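Local coordinates for protein probable branched-chain-amino-acid aminotransferase (PDB 3CSW) that probably catalyses the pyridoxal-phosphate-dependent transfer of amino groups between leucine, isoleucine or valine and 2-oxoglutarate in branched-chain amino acid biosynthesis, at residues I166-N171 and V224-L229; G172-G177 and I191-D196; F179-L184 and I203-V208. One frame throughout, in Å; residues are numbered along the deposited sequence. Where two conformers were deposited one is given.

Contact 1: I166-N171 and V224-L229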
loop_
_atom_site.group_PDB
_atom_site.type_symbol
_atom_site.label_atom_id
_atom_site.label_comp_id
_atom_site.label_asym_id
_atom_site.label_seq_id
_atom_site.Cartn_x
_atom_site.Cartn_y
_atom_site.Cartn_z
ATOM N N ILE A 166 -6.839 18.777 -4.736
ATOM C CA ILE A 166 -5.831 17.918 -5.344
ATOM C C ILE A 166 -5.794 16.536 -4.653
ATOM O O ILE A 166 -5.486 16.426 -3.464
ATOM C CB ILE A 166 -4.440 18.600 -5.283
ATOM C CG1 ILE A 166 -4.512 20.053 -5.818
ATOM C CG2 ILE A 166 -3.392 17.785 -5.992
ATOM C CD1 ILE A 166 -5.184 20.274 -7.169
ATOM N N LEU A 167 -6.156 15.500 -5.410
ATOM C CA LEU A 167 -6.066 14.115 -4.957
ATOM C C LEU A 167 -4.652 13.589 -5.184
ATOM O O LEU A 167 -4.118 13.665 -6.301
ATOM C CB LEU A 167 -7.076 13.195 -5.662
ATOM C CG LEU A 167 -8.576 13.308 -5.369
ATOM C CD1 LEU A 167 -9.178 14.456 -6.158
ATOM C CD2 LEU A 167 -9.329 11.980 -5.611
ATOM N N LEU A 168 -4.042 13.128 -4.093
ATOM C CA LEU A 168 -2.795 12.416 -4.120
ATOM C C LEU A 168 -3.129 10.935 -4.215
ATOM O O LEU A 168 -4.218 10.505 -3.813
ATOM C CB LEU A 168 -1.988 12.653 -2.833
ATOM C CG LEU A 168 -1.798 14.099 -2.370
ATOM C CD1 LEU A 168 -0.949 14.128 -1.136
ATOM C CD2 LEU A 168 -1.237 14.948 -3.472
ATOM N N GLY A 169 -2.193 10.162 -4.743
ATOM C CA GLY A 169 -2.330 8.713 -4.763
ATOM C C GLY A 169 -1.941 8.161 -3.416
ATOM O O GLY A 169 -1.482 8.908 -2.549
ATOM N N LEU A 170 -2.063 6.847 -3.241
ATOM C CA LEU A 170 -1.800 6.239 -1.945
ATOM C C LEU A 170 -0.403 6.487 -1.424
ATOM O O LEU A 170 -0.215 6.432 -0.235
ATOM C CB LEU A 170 -2.031 4.723 -1.952
ATOM C CG LEU A 170 -3.455 4.166 -1.983
ATOM C CD1 LEU A 170 -3.380 2.623 -1.815
ATOM C CD2 LEU A 170 -4.362 4.838 -0.937
ATOM N N ASN A 171 0.586 6.690 -2.298
ATOM C CA ASN A 171 1.950 6.933 -1.837
ATOM C C ASN A 171 2.324 8.419 -1.729
ATOM O O ASN A 171 3.487 8.746 -1.514
ATOM C CB ASN A 171 2.971 6.265 -2.771
ATOM C CG ASN A 171 2.839 4.749 -2.822
ATOM O OD1 ASN A 171 2.546 4.203 -3.868
ATOM N ND2 ASN A 171 3.084 4.075 -1.701
ATOM N N VAL A 224 5.286 12.717 -9.796
ATOM C CA VAL A 224 5.494 14.004 -9.139
ATOM C C VAL A 224 5.044 13.801 -7.692
ATOM O O VAL A 224 3.939 13.356 -7.457
ATOM C CB VAL A 224 4.665 15.095 -9.818
ATOM C CG1 VAL A 224 4.791 16.457 -9.065
ATOM C CG2 VAL A 224 5.069 15.216 -11.295
ATOM N N TRP A 225 5.936 14.047 -6.738
ATOM C CA TRP A 225 5.623 13.896 -5.305
ATOM C C TRP A 225 4.979 15.183 -4.763
ATOM O O TRP A 225 5.295 16.292 -5.225
ATOM C CB TRP A 225 6.897 13.527 -4.515
ATOM C CG TRP A 225 7.489 12.217 -4.930
ATOM C CD1 TRP A 225 8.714 12.019 -5.490
ATOM C CD2 TRP A 225 6.881 10.915 -4.829
ATOM N NE1 TRP A 225 8.915 10.676 -5.732
ATOM C CE2 TRP A 225 7.805 9.980 -5.350
ATOM C CE3 TRP A 225 5.650 10.454 -4.366
ATOM C CZ2 TRP A 225 7.545 8.626 -5.408
ATOM C CZ3 TRP A 225 5.380 9.081 -4.449
ATOM C CH2 TRP A 225 6.320 8.197 -4.976
ATOM N N VAL A 226 4.076 15.045 -3.792
ATOM C CA VAL A 226 3.306 16.214 -3.313
ATOM C C VAL A 226 4.155 17.450 -2.935
ATOM O O VAL A 226 3.790 18.580 -3.276
ATOM C CB VAL A 226 2.335 15.856 -2.175
ATOM C CG1 VAL A 226 3.065 15.195 -0.978
ATOM C CG2 VAL A 226 1.463 17.099 -1.790
ATOM N N TRP A 227 5.276 17.239 -2.255
ATOM C CA TRP A 227 6.144 18.350 -1.816
ATOM C C TRP A 227 6.773 19.205 -2.951
ATOM O O TRP A 227 7.148 20.352 -2.733
ATOM C CB TRP A 227 7.208 17.836 -0.854
ATOM C CG TRP A 227 8.163 16.822 -1.411
ATOM C CD1 TRP A 227 9.359 17.070 -2.041
ATOM C CD2 TRP A 227 8.036 15.398 -1.344
ATOM N NE1 TRP A 227 9.959 15.883 -2.400
ATOM C CE2 TRP A 227 9.174 14.843 -1.979
ATOM C CE3 TRP A 227 7.073 14.532 -0.810
ATOM C CZ2 TRP A 227 9.379 13.458 -2.075
ATOM C CZ3 TRP A 227 7.268 13.151 -0.923
ATOM C CH2 TRP A 227 8.413 12.629 -1.545
ATOM N N GLU A 228 6.849 18.655 -4.165
ATOM C CA GLU A 228 7.300 19.401 -5.334
ATOM C C GLU A 228 6.338 20.535 -5.696
ATOM O O GLU A 228 6.758 21.526 -6.249
ATOM C CB GLU A 228 7.493 18.501 -6.565
ATOM C CG GLU A 228 8.473 17.354 -6.389
ATOM C CD GLU A 228 8.767 16.646 -7.710
ATOM O OE1 GLU A 228 9.278 17.302 -8.627
ATOM O OE2 GLU A 228 8.517 15.436 -7.825
ATOM N N LEU A 229 5.053 20.378 -5.421
ATOM C CA LEU A 229 4.090 21.458 -5.650
ATOM C C LEU A 229 4.441 22.652 -4.739
ATOM O O LEU A 229 4.302 23.812 -5.125
ATOM C CB LEU A 229 2.661 20.991 -5.367
ATOM C CG LEU A 229 2.043 19.884 -6.233
ATOM C CD1 LEU A 229 0.604 19.558 -5.757
ATOM C CD2 LEU A 229 2.056 20.229 -7.725
#
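The indole of Trp225 meets Asn171 through the six-membered half of its ring system: the backbone O of Asn171 comes obliquely to CZ3 of Trp225 at 3.5 Å, and CB of Asn171 approaches the same ring carbon at 4.1 Å. Arg133 of the second subunit makes a cation-pi contact with this indole and also donates to Asn171 O, which gives that carbonyl a polar partner. Beside it, the ring of Trp227 carries CB of Trp225 over one face, 3.3 Å above the plane and displaced toward the rim. Further along, the contact turns apolar. CD2 of Leu168 lies 3.8 Å from CG2 of Val226 and its CD1 is 3.9 Å from CB of Val226, the two side chains crossing at about a right angle. Leu168 CG stands anti to the carbonyl carbon (chi1 -50°), a setting that sends both methyls to the valine. These pairs join strand 164-168 and the loop that follows it to the short helix 226-230, within the class-IV aminotransferase fold. An alanine in place of Leu168 would take away both methyl branches, and Val226 would probably be left facing a gap, with Trp227 of the second subunit, which also packs on Leu168, losing part of its support. At the strand side Ile166 CG2 reaches Leu229 CD1 at 4.4 Å, a looser touch. Glu228 OE2 accepts from Trp225 N, met on its anti side and 32° out of the carboxylate plane.

Contact 2: G172-G177 and I191-D196. With PLP (pyridoxal-5'-phosphate), chain E.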
loop_
_atom_site.group_PDB
_atom_site.type_symbol
_atom_site.label_atom_id
_atom_site.label_comp_id
_atom_site.label_asym_id
_atom_site.label_seq_id
_atom_site.Cartn_x
_atom_site.Cartn_y
_atom_site.Cartn_z
ATOM N N GLY A 172 1.372 9.332 -1.877
ATOM C CA GLY A 172 1.717 10.743 -1.799
ATOM C C GLY A 172 2.168 11.381 -3.104
ATOM O O GLY A 172 2.584 12.540 -3.105
ATOM N N GLN A 173 2.088 10.634 -4.209
ATOM C CA GLN A 173 2.302 11.199 -5.536
ATOM C C GLN A 173 1.109 12.071 -5.883
ATOM O O GLN A 173 -0.003 11.788 -5.474
ATOM C CB GLN A 173 2.524 10.113 -6.614
ATOM C CG GLN A 173 1.293 9.330 -7.118
ATOM C CD GLN A 173 0.898 8.139 -6.244
ATOM O OE1 GLN A 173 1.188 8.097 -5.055
ATOM N NE2 GLN A 173 0.217 7.181 -6.845
ATOM N N VAL A 174 1.357 13.148 -6.621
ATOM C CA VAL A 174 0.286 13.966 -7.160
ATOM C C VAL A 174 -0.435 13.177 -8.264
ATOM O O VAL A 174 0.194 12.644 -9.203
ATOM C CB VAL A 174 0.831 15.305 -7.730
ATOM C CG1 VAL A 174 -0.295 16.144 -8.285
ATOM C CG2 VAL A 174 1.616 16.075 -6.651
ATOM N N CYS A 175 -1.749 13.073 -8.147
ATOM C CA CYS A 175 -2.541 12.484 -9.230
ATOM C C CYS A 175 -3.160 13.613 -10.031
ATOM O O CYS A 175 -2.678 13.959 -11.119
ATOM C CB CYS A 175 -3.586 11.486 -8.688
ATOM S SG CYS A 175 -2.800 9.932 -8.165
ATOM N N GLU A 176 -4.231 14.193 -9.498
ATOM C CA GLU A 176 -4.958 15.196 -10.213
ATOM C C GLU A 176 -5.975 15.885 -9.322
ATOM O O GLU A 176 -6.197 15.470 -8.209
ATOM C CB GLU A 176 -5.678 14.531 -11.397
ATOM C CG GLU A 176 -6.683 13.446 -11.009
ATOM C CD GLU A 176 -6.949 12.449 -12.125
ATOM O OE1 GLU A 176 -7.320 12.862 -13.235
ATOM O OE2 GLU A 176 -6.795 11.238 -11.888
ATOM N N GLY A 177 -6.620 16.928 -9.845
ATOM C CA GLY A 177 -7.756 17.529 -9.170
ATOM C C GLY A 177 -8.998 16.661 -9.331
ATOM O O GLY A 177 -9.006 15.755 -10.155
ATOM N N ILE A 191 6.107 20.247 -15.914
ATOM C CA ILE A 191 6.091 18.924 -15.297
ATOM C C ILE A 191 4.646 18.544 -14.956
ATOM O O ILE A 191 3.893 19.362 -14.443
ATOM C CB ILE A 191 6.980 18.899 -14.010
ATOM C CG1 ILE A 191 8.438 19.274 -14.337
ATOM C CG2 ILE A 191 6.894 17.540 -13.322
ATOM C CD1 ILE A 191 9.204 19.807 -13.145
ATOM N N THR A 192 4.247 17.318 -15.301
ATOM C CA THR A 192 2.901 16.829 -15.045
ATOM C C THR A 192 2.935 15.331 -14.696
ATOM O O THR A 192 3.770 14.579 -15.229
ATOM C CB THR A 192 1.939 17.109 -16.237
ATOM O OG1 THR A 192 0.571 17.031 -15.807
ATOM C CG2 THR A 192 2.169 16.163 -17.390
ATOM N N PRO A 193 2.059 14.900 -13.757
ATOM C CA PRO A 193 1.964 13.468 -13.487
ATOM C C PRO A 193 1.766 12.596 -14.744
ATOM O O PRO A 193 0.924 12.895 -15.603
ATOM C CB PRO A 193 0.761 13.371 -12.540
ATOM C CG PRO A 193 0.815 14.690 -11.769
ATOM C CD PRO A 193 1.204 15.685 -12.846
ATOM N N SER A 194 2.562 11.538 -14.817
ATOM C CA SER A 194 2.458 10.512 -15.839
ATOM C C SER A 194 1.153 9.746 -15.665
ATOM O O SER A 194 0.593 9.707 -14.570
ATOM C CB SER A 194 3.636 9.564 -15.694
ATOM O OG SER A 194 3.746 9.121 -14.349
ATOM N N LEU A 195 0.661 9.147 -16.753
ATOM C CA LEU A 195 -0.560 8.337 -16.692
ATOM C C LEU A 195 -0.416 7.157 -15.727
ATOM O O LEU A 195 -1.405 6.731 -15.136
ATOM C CB LEU A 195 -0.974 7.833 -18.086
ATOM C CG LEU A 195 -1.251 8.937 -19.110
ATOM C CD1 LEU A 195 -1.554 8.289 -20.465
ATOM C CD2 LEU A 195 -2.378 9.900 -18.692
ATOM N N ASP A 196 0.805 6.664 -15.559
ATOM C CA ASP A 196 1.121 5.571 -14.624
ATOM C C ASP A 196 1.053 5.971 -13.171
ATOM O O ASP A 196 1.149 5.113 -12.323
ATOM C CB ASP A 196 2.545 5.047 -14.851
ATOM C CG ASP A 196 2.671 4.203 -16.080
ATOM O OD1 ASP A 196 1.630 3.835 -16.684
ATOM O OD2 ASP A 196 3.831 3.894 -16.444
HETATM N N1 PLP E . -9.446 14.539 -13.818
HETATM C C2 PLP E . -10.723 14.138 -13.440
HETATM C C2A PLP E . -10.855 13.318 -12.195
HETATM C C3 PLP E . -11.839 14.511 -14.222
HETATM O O3 PLP E . -13.117 14.199 -13.822
HETATM C C4 PLP E . -11.645 15.289 -15.388
HETATM C C4A PLP E . -12.821 15.754 -16.203
HETATM O O4A PLP E . -13.451 16.773 -15.863
HETATM C C5 PLP E . -10.346 15.687 -15.745
HETATM C C6 PLP E . -9.260 15.296 -14.958
HETATM C C5A PLP E . -10.102 16.699 -16.841
HETATM O O4P PLP E . -10.111 16.062 -18.111
HETATM P P PLP E . -10.482 16.855 -19.488
HETATM O O1P PLP E . -10.703 15.839 -20.626
HETATM O O2P PLP E . -9.351 17.774 -19.851
HETATM O O3P PLP E . -11.749 17.640 -19.178
#
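Val174 and Pro193 meet obliquely, the proline CB pointing toward segment 172-177 while the valine CB leaves its backbone at an angle to the proline. The touching atom on one side is Pro193 CG, which lies 3.9 Å from CG1 of Val174. With CG1 anti to the backbone N (chi1 -180°), that methyl stands beside the carbonyl carbon, and the ring meets methyl and carbonyl together: Pro193 CG is 3.3 Å from Val174 O and 3.6 Å from Cys175 O. No hydrogen bond joins the two segments; the contact is packing of ring carbons against a methyl and two peptide oxygens. Cys175 CB points away from Pro193, which leaves its carbonyl as the part that touches. Glu176 is turned elsewhere, to the cofactor. Its CG sits between the backbone N and the carbonyl carbon (chi1 60°), the chain runs out extended from there, and OE1 accepts from N1 of the pyridoxal phosphate at 2.8 Å, with an N-H...O angle of 137°. OE2 is held by a salt bridge to Arg134 and a hydrogen bond from Leu200 N, second-shell partners that fix the carboxylate. Two residues, Cys175 and Glu176, stand across from the single Leu167 of the neighbouring strand, a classic beta bulge beside the pyridine nitrogen site, where a carboxylate paired with N1 is characteristic of fold-type IV aminotransferases.

Contact 3: F179-L184 and I203-V208. With PLP (pyridoxal-5'-phosphate), chain E.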
loop_
_atom_site.group_PDB
_atom_site.type_symbol
_atom_site.label_atom_id
_atom_site.label_comp_id
_atom_site.label_asym_id
_atom_site.label_seq_id
_atom_site.Cartn_x
_atom_site.Cartn_y
_atom_site.Cartn_z
ATOM N N PHE A 179 -11.706 17.412 -10.790
ATOM C CA PHE A 179 -12.284 17.622 -12.127
ATOM C C PHE A 179 -11.269 18.213 -13.134
ATOM O O PHE A 179 -11.674 18.684 -14.200
ATOM C CB PHE A 179 -13.550 18.510 -12.060
ATOM C CG PHE A 179 -13.311 19.941 -11.554
ATOM C CD1 PHE A 179 -12.912 20.965 -12.430
ATOM C CD2 PHE A 179 -13.539 20.280 -10.213
ATOM C CE1 PHE A 179 -12.714 22.261 -11.967
ATOM C CE2 PHE A 179 -13.349 21.590 -9.747
ATOM C CZ PHE A 179 -12.918 22.581 -10.635
ATOM N N SER A 180 -9.972 18.157 -12.811
ATOM C CA SER A 180 -8.921 18.749 -13.631
ATOM C C SER A 180 -7.627 17.968 -13.516
ATOM O O SER A 180 -7.478 17.204 -12.610
ATOM C CB SER A 180 -8.650 20.189 -13.163
ATOM O OG SER A 180 -8.276 20.253 -11.774
ATOM N N ASN A 181 -6.698 18.171 -14.454
ATOM C CA ASN A 181 -5.326 17.699 -14.312
ATOM C C ASN A 181 -4.410 18.823 -13.789
ATOM O O ASN A 181 -4.740 20.014 -13.875
ATOM C CB ASN A 181 -4.787 17.121 -15.613
ATOM C CG ASN A 181 -5.471 15.819 -16.019
ATOM O OD1 ASN A 181 -6.266 15.797 -16.969
ATOM N ND2 ASN A 181 -5.161 14.729 -15.316
ATOM N N VAL A 182 -3.274 18.418 -13.217
ATOM C CA VAL A 182 -2.299 19.311 -12.570
ATOM C C VAL A 182 -0.976 19.378 -13.329
ATOM O O VAL A 182 -0.420 18.369 -13.744
ATOM C CB VAL A 182 -2.023 18.822 -11.111
ATOM C CG1 VAL A 182 -0.862 19.631 -10.397
ATOM C CG2 VAL A 182 -3.334 18.872 -10.312
ATOM N N PHE A 183 -0.490 20.602 -13.491
ATOM C CA PHE A 183 0.814 20.867 -14.026
ATOM C C PHE A 183 1.573 21.781 -13.056
ATOM O O PHE A 183 0.967 22.594 -12.341
ATOM C CB PHE A 183 0.702 21.599 -15.379
ATOM C CG PHE A 183 0.213 20.747 -16.518
ATOM C CD1 PHE A 183 -1.129 20.431 -16.643
ATOM C CD2 PHE A 183 1.095 20.299 -17.499
ATOM C CE1 PHE A 183 -1.591 19.675 -17.710
ATOM C CE2 PHE A 183 0.648 19.538 -18.559
ATOM C CZ PHE A 183 -0.706 19.231 -18.672
ATOM N N LEU A 184 2.897 21.626 -13.029
ATOM C CA LEU A 184 3.766 22.539 -12.294
ATOM C C LEU A 184 4.916 22.975 -13.189
ATOM O O LEU A 184 5.235 22.331 -14.194
ATOM C CB LEU A 184 4.268 21.948 -10.964
ATOM C CG LEU A 184 5.185 20.729 -10.961
ATOM C CD1 LEU A 184 5.974 20.706 -9.690
ATOM C CD2 LEU A 184 4.394 19.429 -11.124
ATOM N N ILE A 203 -8.175 15.370 -21.942
ATOM C CA ILE A 203 -8.032 15.922 -23.293
ATOM C C ILE A 203 -7.402 17.335 -23.298
ATOM O O ILE A 203 -6.665 17.665 -24.228
ATOM C CB ILE A 203 -9.393 15.900 -24.040
ATOM C CG1 ILE A 203 -9.782 14.429 -24.264
ATOM C CG2 ILE A 203 -9.335 16.770 -25.346
ATOM C CD1 ILE A 203 -11.163 14.189 -24.767
ATOM N N THR A 204 -7.672 18.149 -22.271
ATOM C CA THR A 204 -7.006 19.470 -22.133
ATOM C C THR A 204 -5.521 19.291 -21.826
ATOM O O THR A 204 -4.667 19.950 -22.403
ATOM C CB THR A 204 -7.643 20.352 -21.021
ATOM O OG1 THR A 204 -9.065 20.222 -21.053
ATOM C CG2 THR A 204 -7.250 21.846 -21.181
ATOM N N ARG A 205 -5.231 18.396 -20.888
ATOM C CA ARG A 205 -3.857 18.000 -20.568
ATOM C C ARG A 205 -3.047 17.618 -21.817
ATOM O O ARG A 205 -1.954 18.091 -22.019
ATOM C CB ARG A 205 -3.921 16.829 -19.577
ATOM C CG ARG A 205 -2.608 16.111 -19.271
ATOM C CD ARG A 205 -2.862 14.798 -18.579
ATOM N NE ARG A 205 -1.612 14.183 -18.165
ATOM C CZ ARG A 205 -0.865 13.407 -18.948
ATOM N NH1 ARG A 205 -1.243 13.130 -20.195
ATOM N NH2 ARG A 205 0.256 12.897 -18.471
ATOM N N GLU A 206 -3.582 16.724 -22.621
ATOM C CA GLU A 206 -2.958 16.249 -23.832
ATOM C C GLU A 206 -2.612 17.413 -24.758
ATOM O O GLU A 206 -1.483 17.500 -25.236
ATOM C CB GLU A 206 -3.938 15.272 -24.494
ATOM C CG GLU A 206 -3.628 14.688 -25.860
ATOM C CD GLU A 206 -4.929 14.067 -26.460
ATOM O OE1 GLU A 206 -5.457 13.050 -25.926
ATOM O OE2 GLU A 206 -5.460 14.652 -27.420
ATOM N N ASN A 207 -3.584 18.301 -24.991
ATOM C CA ASN A 207 -3.402 19.490 -25.826
ATOM C C ASN A 207 -2.359 20.457 -25.306
ATOM O O ASN A 207 -1.603 21.039 -26.099
ATOM C CB ASN A 207 -4.729 20.221 -26.026
ATOM C CG ASN A 207 -5.559 19.616 -27.148
ATOM O OD1 ASN A 207 -5.153 19.626 -28.312
ATOM N ND2 ASN A 207 -6.734 19.127 -26.811
ATOM N N VAL A 208 -2.311 20.622 -23.980
ATOM C CA VAL A 208 -1.332 21.506 -23.343
ATOM C C VAL A 208 0.084 20.946 -23.501
ATOM O O VAL A 208 1.002 21.711 -23.740
ATOM C CB VAL A 208 -1.687 21.775 -21.857
ATOM C CG1 VAL A 208 -0.542 22.481 -21.108
ATOM C CG2 VAL A 208 -3.000 22.598 -21.789
HETATM N N1 PLP E . -9.446 14.539 -13.818
HETATM C C2 PLP E . -10.723 14.138 -13.440
HETATM C C2A PLP E . -10.855 13.318 -12.195
HETATM C C3 PLP E . -11.839 14.511 -14.222
HETATM O O3 PLP E . -13.117 14.199 -13.822
HETATM C C4 PLP E . -11.645 15.289 -15.388
HETATM C C4A PLP E . -12.821 15.754 -16.203
HETATM O O4A PLP E . -13.451 16.773 -15.863
HETATM C C5 PLP E . -10.346 15.687 -15.745
HETATM C C6 PLP E . -9.260 15.296 -14.958
HETATM C C5A PLP E . -10.102 16.699 -16.841
HETATM O O4P PLP E . -10.111 16.062 -18.111
HETATM P P PLP E . -10.482 16.855 -19.488
HETATM O O1P PLP E . -10.703 15.839 -20.626
HETATM O O2P PLP E . -9.351 17.774 -19.851
HETATM O O3P PLP E . -11.749 17.640 -19.178
HETATM O O HOH W 1 -7.009 17.929 -18.516
#
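Arg205 lies against Asn181 and Phe183, and its side chain can be followed outward. CB is 3.7 Å from OD1 of Asn181. Next, CG is 3.7 Å from CZ of Phe183, approaching that ring obliquely, and CD returns to the amide, 3.8 Å from CG of Asn181. With CG anti to the backbone N (chi1 171°) and the chain extended to NE, the aliphatic part runs past the amide and the phenyl, carrying the guanidinium to Pro193 O and to Glu221, where NH2 makes a hydrogen bond and a salt bridge. Arg205 CA borders the phenyl in its plane, while Val208 CG1 sits over one face. Water 1 accepts from Arg205 N at 3.0 Å and lies within hydrogen-bonding distance of Asn181 OD1 and phosphate O2P. Ile203 N donates to O1P at 2.9 Å, and both N and OG1 of Thr204 donate to O2P, so the first turn of the helix grips the phosphate, where the helix dipole would probably help to stabilise its charge. Strand 181-186 and helix 203-214 run in roughly the same direction, their segment axes 28° apart and 9.0 Å at closest approach; strand 234-239 flanks the strand, and Phe271 of helix 262-276 packs on Thr204 and Val208.

Overall arrangement
Contact 1 lies at the subunit interface, and contacts 2 and 3 reach the cofactor. Contacts 1 and 2 have centres about 7 Å apart and share a sheet: strands 164-168 and 174-177 are neighbours, and Leu167 N lies 2.8 Å from Glu176 O, a probable hydrogen bond. Contacts 2 and 3, centres about 10 Å apart, alternate along the chain and meet where strands 181-186 and 189-193 pair, with Ile191 N 2.8 Å from Leu184 O. They take hold of different ends of the pyridoxal phosphate, contact 2 its ring nitrogen and contact 3 its phosphate. Contact 1, about 16 Å from contact 3 between centres, touches it through packing of Val224 on Leu184 and Ile166 on Val182.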